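Local coordinates for protein A-adding tRNA nucleotidyltransferase (Aquifex aeolicus, PDB 4WBY) that adds the terminal adenosine to tRNAs ending in CC, using ATP and magnesium, to complete their 3' CCA end, at residues A[117-120]-A[121-125]; A[160-163]-A[164-168]; A[257-260]-A[261-265]; A[351-354]-A[355-359]. All blocks are in the same frame, centred on the assembly; numbering follows the deposited sequence.

Contact 1: A[117-120]-A[121-125]; sequences RRDF and TINAM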
loop_
_atom_site.group_PDB
_atom_site.type_symbol
_atom_site.label_atom_id
_atom_site.label_comp_id
_atom_site.label_asym_id
_atom_site.label_seq_id
_atom_site.Cartn_x
_atom_site.Cartn_y
_atom_site.Cartn_z
ATOM N N ARG A 117 12.778 16.464 10.606
ATOM C CA ARG A 117 11.346 16.447 10.886
ATOM C C ARG A 117 10.633 15.253 10.237
ATOM O O ARG A 117 9.421 15.115 10.361
ATOM C CB ARG A 117 10.697 17.747 10.411
ATOM C CG ARG A 117 10.775 17.897 8.923
ATOM C CD ARG A 117 9.860 18.968 8.387
ATOM N NE ARG A 117 10.009 19.070 6.939
ATOM C CZ ARG A 117 9.445 18.238 6.069
ATOM N NH1 ARG A 117 8.681 17.238 6.496
ATOM N NH2 ARG A 117 9.639 18.409 4.769
ATOM N N ARG A 118 11.377 14.387 9.558
ATOM C CA ARG A 118 10.761 13.237 8.884
ATOM C C ARG A 118 10.548 12.057 9.841
ATOM O O ARG A 118 10.793 12.188 11.040
ATOM C CB ARG A 118 11.610 12.849 7.675
ATOM C CG ARG A 118 11.459 13.891 6.565
ATOM C CD ARG A 118 12.569 13.888 5.544
ATOM N NE ARG A 118 12.443 15.065 4.687
ATOM C CZ ARG A 118 11.827 15.075 3.510
ATOM N NH1 ARG A 118 11.296 13.955 3.033
ATOM N NH2 ARG A 118 11.762 16.205 2.800
ATOM N N ASP A 119 10.056 10.916 9.360
ATOM C CA ASP A 119 9.624 9.914 10.341
ATOM C C ASP A 119 10.744 9.006 10.887
ATOM O O ASP A 119 10.923 8.936 12.108
ATOM C CB ASP A 119 8.460 9.055 9.810
ATOM C CG ASP A 119 8.677 8.483 8.404
ATOM O OD1 ASP A 119 9.791 8.502 7.838
ATOM O OD2 ASP A 119 7.672 7.965 7.867
ATOM N N PHE A 120 11.500 8.342 10.017
ATOM C CA PHE A 120 12.472 7.339 10.456
ATOM C C PHE A 120 13.815 7.583 9.803
ATOM O O PHE A 120 13.883 8.192 8.732
ATOM C CB PHE A 120 11.948 5.930 10.153
ATOM C CG PHE A 120 10.551 5.727 10.633
ATOM C CD1 PHE A 120 10.278 5.752 11.995
ATOM C CD2 PHE A 120 9.499 5.579 9.739
ATOM C CE1 PHE A 120 8.984 5.621 12.466
ATOM C CE2 PHE A 120 8.197 5.440 10.201
ATOM C CZ PHE A 120 7.937 5.471 11.569
ATOM N N THR A 121 14.887 7.133 10.453
ATOM C CA THR A 121 16.221 7.489 9.983
ATOM C C THR A 121 16.471 7.030 8.550
ATOM O O THR A 121 17.146 7.724 7.787
ATOM C CB THR A 121 17.326 6.923 10.889
ATOM O OG1 THR A 121 17.230 5.497 10.929
ATOM C CG2 THR A 121 17.212 7.488 12.313
ATOM N N ILE A 122 15.915 5.886 8.164
ATOM C CA ILE A 122 16.180 5.385 6.822
ATOM C C ILE A 122 15.454 6.216 5.764
ATOM O O ILE A 122 15.764 6.105 4.578
ATOM C CB ILE A 122 15.805 3.895 6.666
ATOM C CG1 ILE A 122 14.304 3.667 6.888
ATOM C CG2 ILE A 122 16.682 3.017 7.571
ATOM C CD1 ILE A 122 13.833 2.262 6.516
ATOM N N ASN A 123 14.512 7.055 6.201
ATOM C CA ASN A 123 13.768 7.950 5.308
ATOM C C ASN A 123 14.232 9.399 5.379
ATOM O O ASN A 123 13.604 10.294 4.791
ATOM C CB ASN A 123 12.270 7.898 5.631
ATOM C CG ASN A 123 11.672 6.538 5.391
ATOM O OD1 ASN A 123 12.200 5.740 4.615
ATOM N ND2 ASN A 123 10.554 6.258 6.061
ATOM N N ALA A 124 15.332 9.634 6.083
ATOM C CA ALA A 124 15.755 10.993 6.374
ATOM C C ALA A 124 17.120 11.309 5.773
ATOM O O ALA A 124 17.836 12.171 6.269
ATOM C CB ALA A 124 15.771 11.226 7.879
ATOM N N MET A 125 17.470 10.624 4.691
ATOM C CA MET A 125 18.721 10.899 3.988
ATOM C C MET A 125 18.502 11.701 2.718
ATOM O O MET A 125 17.378 11.818 2.222
ATOM C CB MET A 125 19.445 9.596 3.663
ATOM C CG MET A 125 19.916 8.891 4.933
ATOM S SD MET A 125 20.725 7.306 4.649
ATOM C CE MET A 125 19.311 6.282 4.276
HETATM O O HOH W 1 11.036 11.200 4.218
#
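Asp119 and Asn123 join side chain to side chain across a tight turn of the nucleotidyltransferase head domain, in the RRDFTINAM segment; Arg118, Asp119 and Asn123 all belong to the ATP-binding site. Asn123 ND2 donates to Asp119 OD1 at 3.0 Å along a nearly straight path (166°), with the oxygen lying in the amide plane but met on the syn side of a carboxylate tilted against it. The same OD1 accepts from Phe120 N, on its anti side, so two donors grip one oxygen from the same face of the carboxylate. Folding Asp119 CG in between its own backbone N and carbonyl carbon (chi1 49°) lets OD1 reach that neighbouring N-H. In the backbone, Asn123 N bonds to Phe120 O at 2.8 Å and closes the turn into the short 3-10 segment 121-123. Asn123 ND2 also lies at the edge of the Phe120 ring. Further out, Asp119 OD2 forms a salt bridge with Arg169 of helix 165-177 and Asn123 OD1 accepts from Arg35, so both ends of the pair are positioned by other ATP-site residues. Arg118, salt-bridged to Asp114, joins through a water that accepts from its NH1 and donates to Asn123 O at 2.8 Å.

Contact 2: A[160-163]-A[164-168]; sequences FIED and PVRIL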
loop_
_atom_site.group_PDB
_atom_site.type_symbol
_atom_site.label_atom_id
_atom_site.label_comp_id
_atom_site.label_asym_id
_atom_site.label_seq_id
_atom_site.Cartn_x
_atom_site.Cartn_y
_atom_site.Cartn_z
ATOM N N PHE A 160 6.348 9.866 18.146
ATOM C CA PHE A 160 5.013 9.273 18.115
ATOM C C PHE A 160 3.979 10.130 18.859
ATOM O O PHE A 160 2.793 10.026 18.586
ATOM C CB PHE A 160 5.019 7.861 18.705
ATOM C CG PHE A 160 5.860 6.876 17.937
ATOM C CD1 PHE A 160 5.619 6.630 16.590
ATOM C CD2 PHE A 160 6.871 6.172 18.571
ATOM C CE1 PHE A 160 6.398 5.708 15.877
ATOM C CE2 PHE A 160 7.649 5.260 17.875
ATOM C CZ PHE A 160 7.406 5.017 16.521
ATOM N N ILE A 161 4.415 10.943 19.815
ATOM C CA ILE A 161 3.505 11.875 20.481
ATOM C C ILE A 161 3.128 12.985 19.502
ATOM O O ILE A 161 1.970 13.392 19.386
ATOM C CB ILE A 161 4.137 12.525 21.738
ATOM C CG1 ILE A 161 4.746 11.483 22.676
ATOM C CG2 ILE A 161 3.096 13.346 22.495
ATOM C CD1 ILE A 161 5.522 12.108 23.840
ATOM N N GLU A 162 4.145 13.466 18.794
ATOM C CA GLU A 162 4.014 14.555 17.834
ATOM C C GLU A 162 3.096 14.172 16.670
ATOM O O GLU A 162 2.268 14.971 16.226
ATOM C CB GLU A 162 5.415 14.930 17.346
ATOM C CG GLU A 162 5.523 15.952 16.265
ATOM C CD GLU A 162 6.980 16.206 15.910
ATOM O OE1 GLU A 162 7.653 15.303 15.359
ATOM O OE2 GLU A 162 7.461 17.306 16.196
ATOM N N ASP A 163 3.225 12.933 16.207
ATOM C CA ASP A 163 2.410 12.431 15.104
ATOM C C ASP A 163 2.153 10.941 15.264
ATOM O O ASP A 163 2.922 10.112 14.757
ATOM C CB ASP A 163 3.077 12.705 13.753
ATOM C CG ASP A 163 2.165 12.367 12.586
ATOM O OD1 ASP A 163 1.007 11.948 12.835
ATOM O OD2 ASP A 163 2.595 12.526 11.424
ATOM N N PRO A 164 1.064 10.593 15.965
ATOM C CA PRO A 164 0.792 9.176 16.238
ATOM C C PRO A 164 0.540 8.325 14.992
ATOM O O PRO A 164 0.636 7.109 15.092
ATOM C CB PRO A 164 -0.457 9.224 17.132
ATOM C CG PRO A 164 -0.406 10.568 17.794
ATOM C CD PRO A 164 0.207 11.493 16.761
ATOM N N VAL A 165 0.247 8.928 13.839
ATOM C CA VAL A 165 0.140 8.139 12.615
ATOM C C VAL A 165 1.457 7.418 12.318
ATOM O O VAL A 165 1.470 6.359 11.686
ATOM C CB VAL A 165 -0.266 9.007 11.419
ATOM C CG1 VAL A 165 -0.532 8.137 10.199
ATOM C CG2 VAL A 165 -1.514 9.799 11.773
ATOM N N ARG A 166 2.563 7.965 12.807
ATOM C CA ARG A 166 3.855 7.303 12.622
ATOM C C ARG A 166 3.930 5.941 13.299
ATOM O O ARG A 166 4.770 5.129 12.936
ATOM C CB ARG A 166 4.992 8.187 13.134
ATOM C CG ARG A 166 5.201 9.429 12.297
ATOM C CD ARG A 166 6.248 10.316 12.933
ATOM N NE ARG A 166 6.465 11.523 12.155
ATOM C CZ ARG A 166 6.842 12.688 12.683
ATOM N NH1 ARG A 166 7.034 12.813 13.998
ATOM N NH2 ARG A 166 7.005 13.733 11.898
ATOM N N ILE A 167 3.075 5.702 14.292
ATOM C CA ILE A 167 2.976 4.374 14.899
ATOM C C ILE A 167 2.652 3.335 13.823
ATOM O O ILE A 167 3.309 2.295 13.717
ATOM C CB ILE A 167 1.894 4.336 16.000
ATOM C CG1 ILE A 167 2.288 5.240 17.179
ATOM C CG2 ILE A 167 1.604 2.899 16.460
ATOM C CD1 ILE A 167 1.132 5.536 18.128
ATOM N N LEU A 168 1.624 3.616 13.030
ATOM C CA LEU A 168 1.252 2.710 11.948
ATOM C C LEU A 168 2.324 2.680 10.858
ATOM O O LEU A 168 2.634 1.610 10.323
ATOM C CB LEU A 168 -0.110 3.097 11.350
ATOM C CG LEU A 168 -1.335 3.006 12.264
ATOM C CD1 LEU A 168 -2.592 3.323 11.464
ATOM C CD2 LEU A 168 -1.455 1.649 12.943
HETATM O O HOH W 2 8.162 16.294 12.653
#
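Arg166 lays its guanidinium over Asp163, whose CB sits against one face, 3.9 Å from Arg166 CZ and displaced toward the rim. The edge of the same group meets Glu162: Arg166 NH1 donates to Glu162 OE1 at 2.9 Å, almost straight (170°) and in the guanidinium plane, using the anti lone pair of a carboxylate turned steeply to that plane. A water accepts from Arg166 NH2 and gives a weak bond to the same OE1, and NH1 also reaches Ser159 O, so several partners fix the rotation of the group. Asp163 follows helix 159-162 and caps the next helix: its OD1 accepts from Val165 N at 3.3 Å, from above the carboxylate plane, while its backbone O takes Arg166 N at 2.9 Å. With CG anti to the backbone N (chi1 -172°), the Asp163 carboxylate reaches the new helix, and OD2 salt-bridges Arg205. Residues 163-168 all belong to the ATP-binding site. On the apolar side, Phe160 CD1 packs 3.7 Å from Ile167 CG1, and the edge of the Phe160 ring, at CE1, meets Arg166 O. The turn joins helix 159-162 to helix 165-177, with helix 183-194 packed on Phe160 and Ile167 and helix 203-214 on Val165.

Contact 3: A[257-260]-A[261-265]; sequences DWHA and LEFSE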
loop_
_atom_site.group_PDB
_atom_site.type_symbol
_atom_site.label_atom_id
_atom_site.label_comp_id
_atom_site.label_asym_id
_atom_site.label_seq_id
_atom_site.Cartn_x
_atom_site.Cartn_y
_atom_site.Cartn_z
ATOM N N ASP A 257 -1.809 -16.136 -3.384
ATOM C CA ASP A 257 -0.568 -16.412 -4.098
ATOM C C ASP A 257 -0.838 -17.364 -5.260
ATOM O O ASP A 257 -0.293 -17.200 -6.357
ATOM C CB ASP A 257 0.488 -16.996 -3.157
ATOM C CG ASP A 257 1.039 -15.967 -2.173
ATOM O OD1 ASP A 257 0.828 -14.749 -2.380
ATOM O OD2 ASP A 257 1.691 -16.376 -1.192
ATOM N N TRP A 258 -1.698 -18.351 -5.021
ATOM C CA TRP A 258 -2.085 -19.286 -6.072
ATOM C C TRP A 258 -2.816 -18.565 -7.205
ATOM O O TRP A 258 -2.496 -18.749 -8.381
ATOM C CB TRP A 258 -2.962 -20.404 -5.496
ATOM C CG TRP A 258 -3.619 -21.258 -6.538
ATOM C CD1 TRP A 258 -3.077 -22.339 -7.173
ATOM C CD2 TRP A 258 -4.943 -21.104 -7.069
ATOM N NE1 TRP A 258 -3.980 -22.866 -8.067
ATOM C CE2 TRP A 258 -5.132 -22.125 -8.024
ATOM C CE3 TRP A 258 -5.986 -20.204 -6.829
ATOM C CZ2 TRP A 258 -6.322 -22.272 -8.736
ATOM C CZ3 TRP A 258 -7.167 -20.349 -7.540
ATOM C CH2 TRP A 258 -7.326 -21.373 -8.482
ATOM N N HIS A 259 -3.791 -17.737 -6.850
ATOM C CA HIS A 259 -4.576 -17.047 -7.862
ATOM C C HIS A 259 -3.704 -16.108 -8.698
ATOM O O HIS A 259 -3.835 -16.053 -9.924
ATOM C CB HIS A 259 -5.721 -16.260 -7.228
ATOM C CG HIS A 259 -6.595 -15.581 -8.235
ATOM N ND1 HIS A 259 -6.473 -14.243 -8.543
ATOM C CD2 HIS A 259 -7.578 -16.064 -9.031
ATOM C CE1 HIS A 259 -7.354 -13.927 -9.476
ATOM N NE2 HIS A 259 -8.034 -15.014 -9.793
ATOM N N ALA A 260 -2.816 -15.370 -8.033
ATOM C CA ALA A 260 -1.967 -14.404 -8.727
ATOM C C ALA A 260 -1.020 -15.103 -9.696
ATOM O O ALA A 260 -0.696 -14.568 -10.758
ATOM C CB ALA A 260 -1.182 -13.565 -7.726
ATOM N N LEU A 261 -0.590 -16.304 -9.326
ATOM C CA LEU A 261 0.326 -17.084 -10.149
ATOM C C LEU A 261 -0.390 -17.698 -11.346
ATOM O O LEU A 261 0.083 -17.613 -12.477
ATOM C CB LEU A 261 0.980 -18.183 -9.311
ATOM C CG LEU A 261 1.964 -19.121 -10.010
ATOM C CD1 LEU A 261 3.162 -18.342 -10.516
ATOM C CD2 LEU A 261 2.403 -20.234 -9.070
ATOM N N GLU A 262 -1.544 -18.305 -11.088
ATOM C CA GLU A 262 -2.250 -19.084 -12.099
ATOM C C GLU A 262 -3.136 -18.238 -13.007
ATOM O O GLU A 262 -3.445 -18.643 -14.130
ATOM C CB GLU A 262 -3.094 -20.169 -11.425
ATOM C CG GLU A 262 -2.279 -21.182 -10.638
ATOM C CD GLU A 262 -1.381 -22.030 -11.524
ATOM O OE1 GLU A 262 -1.776 -22.318 -12.673
ATOM O OE2 GLU A 262 -0.277 -22.405 -11.074
ATOM N N PHE A 263 -3.547 -17.068 -12.526
ATOM C CA PHE A 263 -4.413 -16.189 -13.304
ATOM C C PHE A 263 -3.918 -14.745 -13.278
ATOM O O PHE A 263 -4.625 -13.846 -12.835
ATOM C CB PHE A 263 -5.846 -16.275 -12.780
ATOM C CG PHE A 263 -6.391 -17.674 -12.758
ATOM C CD1 PHE A 263 -6.869 -18.260 -13.917
ATOM C CD2 PHE A 263 -6.408 -18.408 -11.587
ATOM C CE1 PHE A 263 -7.365 -19.552 -13.905
ATOM C CE2 PHE A 263 -6.904 -19.702 -11.568
ATOM C CZ PHE A 263 -7.383 -20.272 -12.728
ATOM N N SER A 264 -2.704 -14.532 -13.782
ATOM C CA SER A 264 -2.030 -13.237 -13.679
ATOM C C SER A 264 -2.783 -12.088 -14.355
ATOM O O SER A 264 -2.642 -10.931 -13.957
ATOM C CB SER A 264 -0.621 -13.333 -14.265
ATOM O OG SER A 264 -0.664 -13.554 -15.666
ATOM N N GLU A 265 -3.578 -12.403 -15.372
ATOM C CA GLU A 265 -4.337 -11.379 -16.086
ATOM C C GLU A 265 -5.634 -11.022 -15.363
ATOM O O GLU A 265 -6.380 -10.149 -15.806
ATOM C CB GLU A 265 -4.647 -11.840 -17.514
ATOM C CG GLU A 265 -3.427 -11.944 -18.419
ATOM C CD GLU A 265 -3.761 -12.512 -19.789
ATOM O OE1 GLU A 265 -4.577 -13.456 -19.864
ATOM O OE2 GLU A 265 -3.209 -12.012 -20.792
#
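Helix 243-262, in the all-helical C-terminal part of the chain, runs out through i to i+4 bonds, Glu262 N to Trp258 O at 2.9 Å and Phe263 N to His259 O at 2.8 Å, before Phe263 leaves helical geometry. Trp258, His259 and Phe263 form an aromatic cluster here. Phe263 turns its edge to the face of the indole six-membered ring in an offset edge-to-face pair, planes at 75°, with Phe263 CE2 3.5 Å from Trp258 CH2. Over the five-membered ring lies Glu262 CG, in a CH-pi contact 3.8 Å from the centroid; the Glu262 chain bends (chi2 -66°), and its carboxylate plane lies 25° from the indole. Phe263 also sets its CB over the imidazole of His259, 4.2 Å from the ring centroid, the rings meeting obliquely. His259 ND1 bonds to Tyr270 OH, helping fix the imidazole. Trp258 also packs on Lys353, Leu356 and Glu357 of helix 349-359. A serine in place of Trp258 would probably leave the Phe263 edge and the Glu262 methylene without an aromatic face and open a gap against that helix. The side chains meet through ring and C-H surfaces, so dispersion and CH-pi attraction probably add to the backbone bonds holding this helix end.

Contact 4: A[351-354]-A[355-359]; sequences KIKL and YLEKL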
loop_
_atom_site.group_PDB
_atom_site.type_symbol
_atom_site.label_atom_id
_atom_site.label_comp_id
_atom_site.label_asym_id
_atom_site.label_seq_id
_atom_site.Cartn_x
_atom_site.Cartn_y
_atom_site.Cartn_z
ATOM N N LYS A 351 -14.041 -27.307 -5.646
ATOM C CA LYS A 351 -15.135 -26.909 -6.523
ATOM C C LYS A 351 -14.861 -25.544 -7.144
ATOM O O LYS A 351 -15.175 -25.318 -8.311
ATOM C CB LYS A 351 -16.464 -26.890 -5.763
ATOM C CG LYS A 351 -17.072 -28.265 -5.561
ATOM C CD LYS A 351 -18.254 -28.227 -4.608
ATOM C CE LYS A 351 -18.848 -29.620 -4.435
ATOM N NZ LYS A 351 -19.947 -29.652 -3.429
ATOM N N ILE A 352 -14.269 -24.638 -6.371
ATOM C CA ILE A 352 -13.948 -23.315 -6.889
ATOM C C ILE A 352 -12.838 -23.423 -7.926
ATOM O O ILE A 352 -12.891 -22.800 -8.986
ATOM C CB ILE A 352 -13.500 -22.345 -5.778
ATOM C CG1 ILE A 352 -14.475 -22.388 -4.594
ATOM C CG2 ILE A 352 -13.366 -20.936 -6.334
ATOM C CD1 ILE A 352 -15.905 -22.101 -4.976
ATOM N N LYS A 353 -11.831 -24.224 -7.601
ATOM C CA LYS A 353 -10.693 -24.422 -8.482
ATOM C C LYS A 353 -11.161 -25.015 -9.803
ATOM O O LYS A 353 -10.684 -24.631 -10.871
ATOM C CB LYS A 353 -9.660 -25.325 -7.811
ATOM C CG LYS A 353 -8.418 -25.601 -8.634
ATOM C CD LYS A 353 -7.419 -26.426 -7.836
ATOM C CE LYS A 353 -6.168 -26.736 -8.647
ATOM N NZ LYS A 353 -6.454 -27.630 -9.806
ATOM N N LEU A 354 -12.111 -25.939 -9.721
ATOM C CA LEU A 354 -12.676 -26.566 -10.913
ATOM C C LEU A 354 -13.424 -25.543 -11.758
ATOM O O LEU A 354 -13.301 -25.530 -12.983
ATOM C CB LEU A 354 -13.608 -27.716 -10.532
ATOM C CG LEU A 354 -14.241 -28.459 -11.712
ATOM C CD1 LEU A 354 -13.172 -29.168 -12.536
ATOM C CD2 LEU A 354 -15.299 -29.447 -11.235
ATOM N N TYR A 355 -14.203 -24.687 -11.104
ATOM C CA TYR A 355 -14.905 -23.635 -11.821
ATOM C C TYR A 355 -13.922 -22.730 -12.552
ATOM O O TYR A 355 -14.111 -22.418 -13.725
ATOM C CB TYR A 355 -15.761 -22.798 -10.877
ATOM C CG TYR A 355 -16.359 -21.599 -11.574
ATOM C CD1 TYR A 355 -17.462 -21.738 -12.401
ATOM C CD2 TYR A 355 -15.807 -20.334 -11.422
ATOM C CE1 TYR A 355 -18.005 -20.655 -13.052
ATOM C CE2 TYR A 355 -16.345 -19.238 -12.073
ATOM C CZ TYR A 355 -17.446 -19.408 -12.885
ATOM O OH TYR A 355 -17.995 -18.332 -13.537
ATOM N N LEU A 356 -12.873 -22.315 -11.849
ATOM C CA LEU A 356 -11.908 -21.365 -12.393
ATOM C C LEU A 356 -11.057 -21.965 -13.500
ATOM O O LEU A 356 -10.760 -21.299 -14.493
ATOM C CB LEU A 356 -11.001 -20.831 -11.280
ATOM C CG LEU A 356 -11.618 -19.782 -10.359
ATOM C CD1 LEU A 356 -10.661 -19.443 -9.229
ATOM C CD2 LEU A 356 -11.975 -18.532 -11.149
ATOM N N GLU A 357 -10.673 -23.225 -13.331
ATOM C CA GLU A 357 -9.756 -23.861 -14.265
ATOM C C GLU A 357 -10.460 -24.534 -15.443
ATOM O O GLU A 357 -9.900 -24.603 -16.534
ATOM C CB GLU A 357 -8.885 -24.885 -13.531
ATOM C CG GLU A 357 -7.912 -24.266 -12.534
ATOM C CD GLU A 357 -7.065 -25.304 -11.825
ATOM O OE1 GLU A 357 -7.529 -26.456 -11.686
ATOM O OE2 GLU A 357 -5.934 -24.972 -11.408
ATOM N N LYS A 358 -11.682 -25.018 -15.233
ATOM C CA LYS A 358 -12.362 -25.818 -16.256
ATOM C C LYS A 358 -13.762 -25.329 -16.641
ATOM O O LYS A 358 -14.037 -25.088 -17.818
ATOM C CB LYS A 358 -12.463 -27.275 -15.795
ATOM C CG LYS A 358 -11.127 -27.958 -15.537
ATOM C CD LYS A 358 -10.328 -28.128 -16.816
ATOM C CE LYS A 358 -9.029 -28.873 -16.553
ATOM N NZ LYS A 358 -8.216 -29.029 -17.791
ATOM N N LEU A 359 -14.644 -25.197 -15.654
ATOM C CA LEU A 359 -16.070 -25.011 -15.922
ATOM C C LEU A 359 -16.406 -23.707 -16.647
ATOM O O LEU A 359 -17.234 -23.695 -17.561
ATOM C CB LEU A 359 -16.863 -25.087 -14.615
ATOM C CG LEU A 359 -16.690 -26.370 -13.801
ATOM C CD1 LEU A 359 -17.667 -26.392 -12.634
ATOM C CD2 LEU A 359 -16.866 -27.597 -14.679
#
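Lys353 and Glu357, one helical turn apart, slant across each other so that the ammonium meets the carboxylate: Lys353 NZ lies 2.5 Å from Glu357 OE1, a salt bridge whose very short length is doubtful, and 3.1 Å from Glu357 OE2. Lys353 leaves its backbone with CG anti to N and stays extended until a last bend (chi4 -66°) turns NZ onto the acid; Glu357, extended beyond CG, brings both oxygens within 3.3 Å of Lys353 CE. With alanine in place of Lys353, the Glu357 carboxylate is likely to lose its cationic mate and turn more freely. Around the helix, Leu354 lies obliquely against Leu359, CG to CG 3.8 Å, and crosses Lys358 at about a right angle, its CD1 3.8 Å from Lys358 CG. The Leu354-Leu359 pairing, five residues apart, goes with the wider pi-type turn ending helix 349-359, in the all-helical C-terminal part of the chain: Leu354 O accepts from Lys358 N at 2.8 Å and Leu359 N at 3.0 Å, from opposite faces of its carbonyl plane. On another side, Ile352 CG2 faces Leu356 CD1 in looser apolar packing, continued by Leu339 of helix 336-342. Tyr355 touches Tyr328 and Leu331 of helix 324-331.

All four contacts are local and follow in series, none nesting in or crossing another. Contact 1 closes the turn between helix 111-116 and strand 126-128 in the head domain; contact 2 closes the corner between helices 159-162 and 165-177. Their centres are 13 Å apart and they touch, Phe120 CZ lying 3.5 Å from Arg166 O, so the two groups of ATP-site residues adjoin. Contacts 3 and 4, on the opposite side of the chain's centre and away from the annotated sites, finish helices 243-262 and 349-359. They too meet, Trp258 CH2 lying 3.9 Å from Leu356 CD1, which ties these two helices together. Centres of contacts 1 and 4 are about 48 Å apart.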